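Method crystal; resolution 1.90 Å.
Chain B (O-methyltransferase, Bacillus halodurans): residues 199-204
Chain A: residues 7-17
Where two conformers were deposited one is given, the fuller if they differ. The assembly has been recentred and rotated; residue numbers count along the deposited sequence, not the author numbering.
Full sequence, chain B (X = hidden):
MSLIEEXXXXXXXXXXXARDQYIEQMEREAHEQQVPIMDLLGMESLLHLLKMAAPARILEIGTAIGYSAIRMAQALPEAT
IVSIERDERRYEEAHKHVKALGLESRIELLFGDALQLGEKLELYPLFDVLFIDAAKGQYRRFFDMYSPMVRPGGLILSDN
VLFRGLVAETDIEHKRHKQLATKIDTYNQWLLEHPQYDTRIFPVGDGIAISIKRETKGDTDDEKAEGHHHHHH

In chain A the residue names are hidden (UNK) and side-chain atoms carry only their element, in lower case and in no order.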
ATOM      1  N   THR B 199       4.924  -5.681  -8.947  1.00 38.42           N
ATOM      2  CA  THR B 199       5.323  -6.194  -7.621  1.00 39.68           C
ATOM      3  C   THR B 199       6.467  -5.385  -7.012  1.00 39.91           C
ATOM      4  O   THR B 199       7.466  -5.106  -7.684  1.00 40.36           O
ATOM      5  CB  THR B 199       5.719  -7.691  -7.695  1.00 39.45           C
ATOM      6  OG1 THR B 199       4.597  -8.466  -8.139  1.00 39.84           O
ATOM      7  CG2 THR B 199       6.183  -8.221  -6.311  1.00 40.14           C
ATOM      8  N   ARG B 200       6.308  -4.995  -5.753  0.50 40.26           N
ATOM      9  CA  ARG B 200       7.402  -4.404  -4.981  0.50 40.36           C
ATOM     10  C   ARG B 200       7.520  -5.136  -3.660  0.50 40.94           C
ATOM     11  O   ARG B 200       6.534  -5.707  -3.164  0.50 40.48           O
ATOM     12  CB  ARG B 200       7.180  -2.910  -4.734  0.50 40.21           C
ATOM     13  CG  ARG B 200       6.941  -2.122  -6.016  0.50 40.63           C
ATOM     14  CD  ARG B 200       7.628  -0.784  -5.999  0.50 40.84           C
ATOM     15  NE  ARG B 200       9.014  -0.900  -6.430  0.50 42.55           N
ATOM     16  CZ  ARG B 200      10.067  -0.686  -5.654  0.50 41.30           C
ATOM     17  NH1 ARG B 200       9.905  -0.329  -4.387  0.50 41.69           N
ATOM     18  NH2 ARG B 200      11.287  -0.825  -6.154  0.50 38.80           N
ATOM     19  N   ILE B 201       8.730  -5.134  -3.099  1.00 41.33           N
ATOM     20  CA  ILE B 201       8.971  -5.772  -1.794  1.00 42.11           C
ATOM     21  C   ILE B 201       9.164  -4.696  -0.756  1.00 42.97           C
ATOM     22  O   ILE B 201      10.021  -3.831  -0.939  1.00 42.41           O
ATOM     23  CB  ILE B 201      10.235  -6.673  -1.800  1.00 43.51           C
ATOM     24  CG1 ILE B 201      10.042  -7.857  -2.790  1.00 41.87           C
ATOM     25  CG2 ILE B 201      10.493  -7.195  -0.349  1.00 43.00           C
ATOM     26  CD1 ILE B 201      11.284  -8.600  -3.086  1.00 48.00           C
ATOM     27  N   PHE B 202       8.361  -4.737   0.313  1.00 43.68           N
ATOM     28  CA  PHE B 202       8.446  -3.739   1.390  1.00 44.42           C
ATOM     29  C   PHE B 202       9.245  -4.301   2.562  1.00 43.79           C
ATOM     30  O   PHE B 202       8.966  -5.406   3.007  1.00 43.49           O
ATOM     31  CB  PHE B 202       7.047  -3.334   1.878  1.00 46.01           C
ATOM     32  CG  PHE B 202       6.343  -2.323   0.991  1.00 49.05           C
ATOM     33  CD1 PHE B 202       6.970  -1.785  -0.136  1.00 51.57           C
ATOM     34  CD2 PHE B 202       5.066  -1.876   1.316  1.00 52.64           C
ATOM     35  CE1 PHE B 202       6.319  -0.854  -0.952  1.00 51.53           C
ATOM     36  CE2 PHE B 202       4.407  -0.941   0.511  1.00 53.52           C
ATOM     37  CZ  PHE B 202       5.043  -0.426  -0.626  1.00 51.64           C
ATOM     38  N   PRO B 203      10.233  -3.537   3.067  1.00 43.58           N
ATOM     39  CA  PRO B 203      11.105  -4.010   4.140  1.00 43.52           C
ATOM     40  C   PRO B 203      10.470  -3.830   5.528  1.00 43.56           C
ATOM     41  O   PRO B 203      10.964  -3.036   6.350  1.00 43.67           O
ATOM     42  CB  PRO B 203      12.349  -3.119   3.989  1.00 42.88           C
ATOM     43  CG  PRO B 203      11.813  -1.826   3.463  1.00 43.96           C
ATOM     44  CD  PRO B 203      10.583  -2.167   2.643  1.00 43.39           C
ATOM     45  N   VAL B 204       9.383  -4.554   5.764  1.00 43.02           N
ATOM     46  CA  VAL B 204       8.705  -4.555   7.047  1.00 43.47           C
ATOM     47  C   VAL B 204       8.490  -6.008   7.479  1.00 43.07           C
ATOM     48  O   VAL B 204       8.204  -6.872   6.644  1.00 42.65           O
ATOM     49  CB  VAL B 204       7.370  -3.793   6.970  1.00 44.09           C
ATOM     50  CG1 VAL B 204       6.436  -4.387   5.896  1.00 44.35           C
ATOM     51  CG2 VAL B 204       6.719  -3.748   8.307  1.00 45.43           C
TER
ATOM     52  N   UNK A   7      23.208  -4.167   2.292  1.00 57.81           N
ATOM     53  CA  UNK A   7      22.828  -5.397   1.590  1.00 56.65           C
ATOM     54  C   UNK A   7      21.382  -5.296   1.108  1.00 55.00           C
ATOM     55  O   UNK A   7      21.112  -5.401  -0.086  1.00 54.46           O
ATOM     56  n   UNK A   7      23.830  -9.465   2.994  1.00 61.09           N
ATOM     57  c   UNK A   7      23.500 -10.553   3.693  1.00 62.65           C
ATOM     58  c   UNK A   7      24.460  -7.072   2.670  1.00 57.75           C
ATOM     59  c   UNK A   7      24.580  -8.325   3.539  1.00 57.89           C
ATOM     60  n   UNK A   7      23.862 -10.674   4.967  1.00 62.87           N
ATOM     61  c   UNK A   7      23.007  -6.636   2.478  1.00 56.56           C
ATOM     62  n   UNK A   7      22.806 -11.532   3.118  1.00 62.36           N
ATOM     63  N   UNK A   8      20.465  -5.059   2.042  1.00 53.72           N
ATOM     64  CA  UNK A   8      19.043  -4.940   1.711  1.00 52.19           C
ATOM     65  C   UNK A   8      18.772  -3.825   0.708  1.00 51.16           C
ATOM     66  O   UNK A   8      18.022  -4.024  -0.245  1.00 50.20           O
ATOM     67  c   UNK A   8      16.227  -6.067   2.043  1.00 52.19           C
ATOM     68  c   UNK A   8      18.199  -4.751   2.971  1.00 52.19           C
ATOM     69  c   UNK A   8      16.670  -4.838   2.825  1.00 52.09           C
ATOM     70  c   UNK A   8      16.008  -4.821   4.191  1.00 52.36           C
ATOM     71  N   UNK A   9      19.393  -2.663   0.915  1.00 50.67           N
ATOM     72  CA  UNK A   9      19.164  -1.527   0.014  1.00 50.17           C
ATOM     73  C   UNK A   9      19.686  -1.792  -1.394  1.00 49.12           C
ATOM     74  O   UNK A   9      19.027  -1.430  -2.363  1.00 49.07           O
ATOM     75  c   UNK A   9      20.981   2.473   1.077  1.00 59.65           C
ATOM     76  c   UNK A   9      19.681  -0.202   0.584  1.00 50.75           C
ATOM     77  c   UNK A   9      21.183   0.006   0.506  1.00 53.33           C
ATOM     78  c   UNK A   9      21.512   1.446   0.080  1.00 57.67           C
ATOM     79  n   UNK A   9      20.304   3.602   0.374  1.00 61.66           N
ATOM     80  N   UNK A  10      20.838  -2.457  -1.503  1.00 47.75           N
ATOM     81  CA  UNK A  10      21.386  -2.851  -2.800  1.00 46.68           C
ATOM     82  C   UNK A  10      20.364  -3.720  -3.534  1.00 45.70           C
ATOM     83  O   UNK A  10      20.061  -3.484  -4.700  1.00 45.36           O
ATOM     84  c   UNK A  10      23.329  -4.142  -3.857  1.00 48.54           C
ATOM     85  n   UNK A  10      24.052  -5.386  -5.523  1.00 49.68           N
ATOM     86  c   UNK A  10      22.730  -3.576  -2.603  1.00 47.20           C
ATOM     87  c   UNK A  10      23.309  -5.400  -4.365  1.00 49.21           C
ATOM     88  n   UNK A  10      24.107  -3.395  -4.718  1.00 50.88           N
ATOM     89  c   UNK A  10      24.522  -4.164  -5.713  1.00 51.99           C
ATOM     90  N   UNK A  11      19.807  -4.694  -2.821  1.00 44.45           N
ATOM     91  CA  UNK A  11      18.783  -5.582  -3.367  1.00 43.39           C
ATOM     92  C   UNK A  11      17.538  -4.817  -3.832  1.00 42.72           C
ATOM     93  O   UNK A  11      17.061  -5.001  -4.952  1.00 42.15           O
ATOM     94  o   UNK A  11      14.196 -10.023  -4.067  1.00 45.48           O
ATOM     95  c   UNK A  11      15.202  -9.197  -3.634  1.00 45.24           C
ATOM     96  c   UNK A  11      16.441  -9.240  -4.269  1.00 46.40           C
ATOM     97  c   UNK A  11      16.017  -7.495  -2.147  1.00 44.65           C
ATOM     98  c   UNK A  11      14.981  -8.332  -2.577  1.00 44.12           C
ATOM     99  c   UNK A  11      17.467  -8.401  -3.828  1.00 44.67           C
ATOM    100  c   UNK A  11      17.269  -7.520  -2.768  1.00 44.35           C
ATOM    101  c   UNK A  11      18.381  -6.611  -2.307  1.00 43.80           C
ATOM    102  N   UNK A  12      17.014  -3.980  -2.948  1.00 42.05           N
ATOM    103  CA  UNK A  12      15.774  -3.254  -3.225  1.00 41.87           C
ATOM    104  C   UNK A  12      15.966  -2.183  -4.308  1.00 42.16           C
ATOM    105  O   UNK A  12      15.080  -1.951  -5.120  1.00 40.75           O
ATOM    106  c   UNK A  12      14.249  -2.857   0.346  1.00 41.25           C
ATOM    107  c   UNK A  12      13.744  -4.646  -1.308  1.00 41.37           C
ATOM    108  c   UNK A  12      14.795  -3.656  -0.835  1.00 40.83           C
ATOM    109  c   UNK A  12      15.213  -2.670  -1.941  1.00 41.62           C
ATOM    110  N   UNK A  13      17.149  -1.574  -4.350  1.00 43.21           N
ATOM    111  CA  UNK A  13      17.428  -0.558  -5.368  1.00 44.92           C
ATOM    112  C   UNK A  13      17.666  -1.090  -6.782  1.00 45.35           C
ATOM    113  O   UNK A  13      17.524  -0.346  -7.750  1.00 45.29           O
ATOM    114  o   UNK A  13      20.392   1.973  -3.623  1.00 49.48           O
ATOM    115  c   UNK A  13      19.201   2.333  -3.473  1.00 50.49           C
ATOM    116  o   UNK A  13      18.873   3.442  -2.984  1.00 52.20           O
ATOM    117  c   UNK A  13      18.093   1.391  -3.903  1.00 47.46           C
ATOM    118  c   UNK A  13      18.550   0.368  -4.930  1.00 45.76           C
ATOM    119  N   UNK A  14      18.009  -2.367  -6.919  0.50 45.59           N
ATOM    120  CA  UNK A  14      18.151  -2.955  -8.257  0.50 45.62           C
ATOM    121  C   UNK A  14      16.792  -3.186  -8.919  0.50 45.82           C
ATOM    122  O   UNK A  14      16.710  -3.483 -10.114  0.50 45.76           O
ATOM    123  c   UNK A  14      20.447  -4.132  -7.847  0.50 45.52           C
ATOM    124  c   UNK A  14      21.293  -1.718  -7.963  0.50 44.67           C
ATOM    125  c   UNK A  14      21.220  -3.084  -8.666  0.50 45.56           C
ATOM    126  n   UNK A  14      21.604  -1.811  -6.503  0.50 44.03           N
ATOM    127  c   UNK A  14      18.959  -4.263  -8.217  0.50 45.84           C
ATOM    128  N   UNK A  15      15.725  -3.045  -8.138  1.00 45.97           N
ATOM    129  CA  UNK A  15      14.376  -3.276  -8.645  1.00 46.15           C
ATOM    130  C   UNK A  15      13.749  -2.043  -9.288  1.00 45.43           C
ATOM    131  O   UNK A  15      12.655  -2.143  -9.854  1.00 46.01           O
ATOM    132  c   UNK A  15      14.683  -6.131  -7.484  1.00 53.21           C
ATOM    133  c   UNK A  15      14.088  -4.958  -6.674  1.00 49.55           C
ATOM    134  n   UNK A  15      15.622  -6.852  -6.867  1.00 54.48           N
ATOM    135  o   UNK A  15      14.305  -6.384  -8.635  1.00 54.69           O
ATOM    136  c   UNK A  15      13.470  -3.823  -7.530  1.00 45.99           C
ATOM    137  N   UNK A  16      14.442  -0.905  -9.201  1.00 44.25           N
ATOM    138  CA  UNK A  16      13.950   0.376  -9.733  1.00 43.36           C
ATOM    139  C   UNK A  16      14.198   0.526 -11.237  1.00 43.08           C
ATOM    140  O   UNK A  16      15.338   0.629 -11.667  1.00 42.43           O
ATOM    141  c   UNK A  16      15.363   2.336  -6.717  1.00 43.02           C
ATOM    142  c   UNK A  16      14.603   1.561  -9.004  1.00 43.11           C
ATOM    143  c   UNK A  16      13.993   2.907  -9.477  1.00 44.24           C
ATOM    144  c   UNK A  16      14.486   1.383  -7.492  1.00 41.94           C
ATOM    145  N   UNK A  17      13.125   0.575 -12.036  1.00 43.49           N
ATOM    146  CA  UNK A  17      13.297   0.694 -13.494  1.00 43.77           C
ATOM    147  C   UNK A  17      13.714   2.110 -13.875  1.00 43.93           C
ATOM    148  O   UNK A  17      13.568   3.041 -13.070  1.00 43.10           O
ATOM    149  c   UNK A  17      11.899   0.390 -14.054  1.00 43.81           C
ATOM    150  c   UNK A  17      11.706   0.544 -11.639  1.00 43.63           C
ATOM    151  c   UNK A  17      11.036  -0.012 -12.847  1.00 44.78           C
TER
HETATM  152  O   HOH W   1      12.653  -2.141  -4.392  1.00 42.55           O

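Position 7 of chain A carries three carbons, a nitrogen, then a carbon holding two more nitrogens, all beyond the reach of chain B: a guanidinium, hence Arg A7. Its charge suits an exposed place on the helix.

Position 8 has four carbons forked at the second, one branch tip 4.0 Å from CB of Pro B203: this is Leu A8, and the tip is CD2. Its CA-to-CB bond points toward chain B, setting an apolar branch against an apolar ring.

At position 9, four carbons in a row end in nitrogen, out of reach of chain B: Lys A9, whose charge suits a side clear of the contact. Position 10 shows one carbon and a five-membered ring of three carbons and two nitrogens, likewise remote; it is His A10, a polar imidazole suited to its exposure.

Position 11 has one carbon and a six-carbon ring bearing an oxygen. CD1 of Ile B201 meets the ring at its edge, 3.4 Å from that oxygen and 3.7 Å from a ring carbon. This is Tyr A11, the atoms being OH and CE2. CA-to-CB points sideways, but the long ring brings its far end nearer to chain B; OH is hydrogen-bonded elsewhere in the structure.

Position 12 again has four carbons forked at the second, one tip 4.1 Å from CB of Ile B201, the other 4.1 Å from CG of Pro B203. It is Leu A12, the tips CD2 and CD1; a forked apolar side chain suits this buried place, reaching both residues.

Position 13 has three carbons, the third carrying two oxygens, none touching chain B: Glu A13. Its CA-to-CB bond points away from chain B, and its carboxylate suits the place by pairing with Lys A9, OE2 to NZ, in a long salt bridge of 3.7 Å.

Position 14, four carbons in a row ending in nitrogen, clear of chain B, is Lys A14, long enough for NZ to turn back and donate to O of His A10 at 2.9 Å. Position 15 has three carbons, the third bearing one oxygen and one nitrogen; its CB lies 4.0 Å from NH2 of Arg B200. It is Gln A15, whose aliphatic start packs there while NE2 donates to O of Tyr A11 at 3.0 Å.

Position 16 has four carbons, forked at the first, one arm two carbons long; that arm's first carbon is 4.1 Å from NH2 of Arg B200. This is Ile A16, the atom CG1, an apolar branch beside the guanidinium. At position 17 three carbons close a ring onto the backbone nitrogen, making no contact with chain B: Pro A17, its ring compatible with an exposed loop.

The strand and helix run nearly antiparallel, and no direct hydrogen bond joins the stretches. Apolar packing of Ile B201 and Pro B203 against the helix is supplemented by water 1, which donates to O of Leu A12 at 2.5 Å and weakly accepts from NH2 of Arg B200 at 2.6 Å.

Chain A (7-17) RLKHYLEKQIP
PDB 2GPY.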